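Local coordinates for enolase from the environmental genome shotgun sequencing of the Sargasso Sea (PDB 2QGY), which is of unknown function but probably belongs to the enolase superfamily, whose members abstract a proton alpha to a carboxylate and stabilise the enolate on magnesium, at residues Tyr139-Ser144 with Lys326-Pro331. Residues are numbered along the deposited sequence; the frame is centred on the assembly and turned at random.
Sequences YATCWS and KAEIFP
CB of Ala140 presses on CG of Pro331 at 3.4 Å, closer than two such carbons usually sit, and Phe160 of helix 150-162 and Tyr165 of a loop touch both residues. CB of Thr141 stands over one face of the Phe330 ring, offset toward its rim and 4.2 Å from the centroid, while CG2 of Thr141, anti to its own backbone N, reaches CE1 and CZ of that ring. On the face of the sheet that carries Tyr139 and Glu328, CA of Glu328 lies over a face of the Tyr139 ring as a CH-pi contact, and O of Lys326 meets the ring at its edge. Between these side chains run the parallel strands 135-141 and 327-329, the first and last of the eight that curl into the TIM-type barrel of the enolase superfamily; their pairing closes the barrel. Three backbone hydrogen bonds join them: Tyr139 N to Ala327 O, Ile329 N to Tyr139 O (2.9 Å) and Thr141 N to Ile329 O. At the polar edge, inside the barrel, Thr141 OG1 donates to OE2 of Glu328 at 2.6 Å, on the anti lone pair of that oxygen. Chi1 of Glu328 (-179°) sets CG anti to the backbone N, and the chain runs on extended from there, crossing the Thr141 side chain at a slant. OE2 also forms a salt bridge with Lys169, which is also hydrogen-bonded to Tyr139 OH, and OE1 accepts from Cys303 N; the side chain of Glu328 lies about 6 Å from the magnesium ion bound by Asp200, Glu226 and Glu252.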
# COMPACT_ATOMS: atom_id res chain seq x y z
N TYR A 139 15.97 -22.00 5.42
CA TYR A 139 16.13 -22.52 4.08
C TYR A 139 16.76 -21.38 3.26
O TYR A 139 16.69 -20.21 3.64
CB TYR A 139 14.78 -22.97 3.48
CG TYR A 139 13.88 -21.81 3.07
CD1 TYR A 139 13.93 -21.29 1.78
CD2 TYR A 139 12.99 -21.23 3.99
CE1 TYR A 139 13.11 -20.18 1.40
CE2 TYR A 139 12.17 -20.15 3.64
CZ TYR A 139 12.24 -19.62 2.34
OH TYR A 139 11.42 -18.58 1.99
N ALA A 140 17.36 -21.75 2.14
CA ALA A 140 18.07 -20.81 1.29
C ALA A 140 17.34 -20.58 -0.01
O ALA A 140 16.92 -21.53 -0.70
CB ALA A 140 19.48 -21.31 1.01
N THR A 141 17.23 -19.30 -0.36
CA THR A 141 16.60 -18.92 -1.61
C THR A 141 17.64 -18.71 -2.68
O THR A 141 18.64 -18.03 -2.46
CB THR A 141 15.75 -17.64 -1.43
OG1 THR A 141 14.65 -17.94 -0.58
CG2 THR A 141 15.23 -17.13 -2.75
N CYS A 142 17.42 -19.35 -3.83
CA CYS A 142 18.33 -19.25 -4.99
C CYS A 142 17.70 -18.36 -6.05
O CYS A 142 16.83 -18.79 -6.82
CB CYS A 142 18.55 -20.62 -5.62
SG CYS A 142 19.88 -20.53 -6.79
N TRP A 143 18.12 -17.10 -6.08
CA TRP A 143 17.56 -16.16 -7.01
C TRP A 143 18.61 -15.14 -7.42
O TRP A 143 19.40 -14.69 -6.59
CB TRP A 143 16.39 -15.41 -6.34
CG TRP A 143 15.69 -14.47 -7.26
CD1 TRP A 143 14.63 -14.75 -8.09
CD2 TRP A 143 16.01 -13.10 -7.47
NE1 TRP A 143 14.28 -13.64 -8.81
CE2 TRP A 143 15.09 -12.60 -8.43
CE3 TRP A 143 16.96 -12.22 -6.91
CZ2 TRP A 143 15.12 -11.26 -8.87
CZ3 TRP A 143 16.98 -10.90 -7.36
CH2 TRP A 143 16.07 -10.44 -8.31
N SER A 144 18.62 -14.77 -8.70
CA SER A 144 19.50 -13.68 -9.16
C SER A 144 18.83 -12.73 -10.17
O SER A 144 17.99 -13.15 -10.98
CB SER A 144 20.79 -14.23 -9.77
OG SER A 144 21.59 -13.14 -10.23
N LYS A 326 10.26 -22.88 8.28
CA LYS A 326 11.65 -22.52 8.04
C LYS A 326 11.76 -21.05 7.59
O LYS A 326 10.92 -20.56 6.84
CB LYS A 326 12.24 -23.46 7.01
CG LYS A 326 12.39 -24.89 7.57
CD LYS A 326 12.83 -25.81 6.47
CE LYS A 326 11.64 -26.64 6.00
NZ LYS A 326 11.03 -27.38 7.17
N ALA A 327 12.78 -20.37 8.13
CA ALA A 327 13.01 -18.95 7.92
C ALA A 327 13.91 -18.69 6.73
O ALA A 327 14.88 -19.42 6.53
CB ALA A 327 13.62 -18.34 9.20
N GLU A 328 13.60 -17.65 5.95
CA GLU A 328 14.26 -17.44 4.67
C GLU A 328 15.63 -16.75 4.80
O GLU A 328 15.75 -15.70 5.48
CB GLU A 328 13.37 -16.56 3.77
CG GLU A 328 14.00 -16.33 2.42
CD GLU A 328 13.05 -15.64 1.44
OE1 GLU A 328 12.24 -14.81 1.90
OE2 GLU A 328 13.10 -15.96 0.23
N ILE A 329 16.65 -17.32 4.18
CA ILE A 329 17.97 -16.66 4.07
C ILE A 329 18.40 -16.56 2.61
O ILE A 329 18.04 -17.40 1.80
CB ILE A 329 19.08 -17.35 4.91
CG1 ILE A 329 19.38 -18.73 4.38
CG2 ILE A 329 18.72 -17.41 6.42
CD1 ILE A 329 20.86 -19.05 4.39
N PHE A 330 19.13 -15.50 2.28
CA PHE A 330 19.77 -15.34 0.98
C PHE A 330 21.24 -15.54 1.25
O PHE A 330 21.89 -14.65 1.80
CB PHE A 330 19.51 -13.94 0.40
CG PHE A 330 18.18 -13.80 -0.23
CD1 PHE A 330 18.04 -13.84 -1.61
CD2 PHE A 330 17.04 -13.66 0.56
CE1 PHE A 330 16.78 -13.72 -2.19
CE2 PHE A 330 15.76 -13.54 -0.02
CZ PHE A 330 15.64 -13.58 -1.40
N PRO A 331 21.76 -16.74 0.96
CA PRO A 331 23.14 -17.01 1.32
C PRO A 331 24.10 -15.98 0.70
O PRO A 331 25.06 -15.61 1.37
CB PRO A 331 23.39 -18.41 0.77
CG PRO A 331 22.05 -19.07 0.83
CD PRO A 331 21.12 -17.92 0.34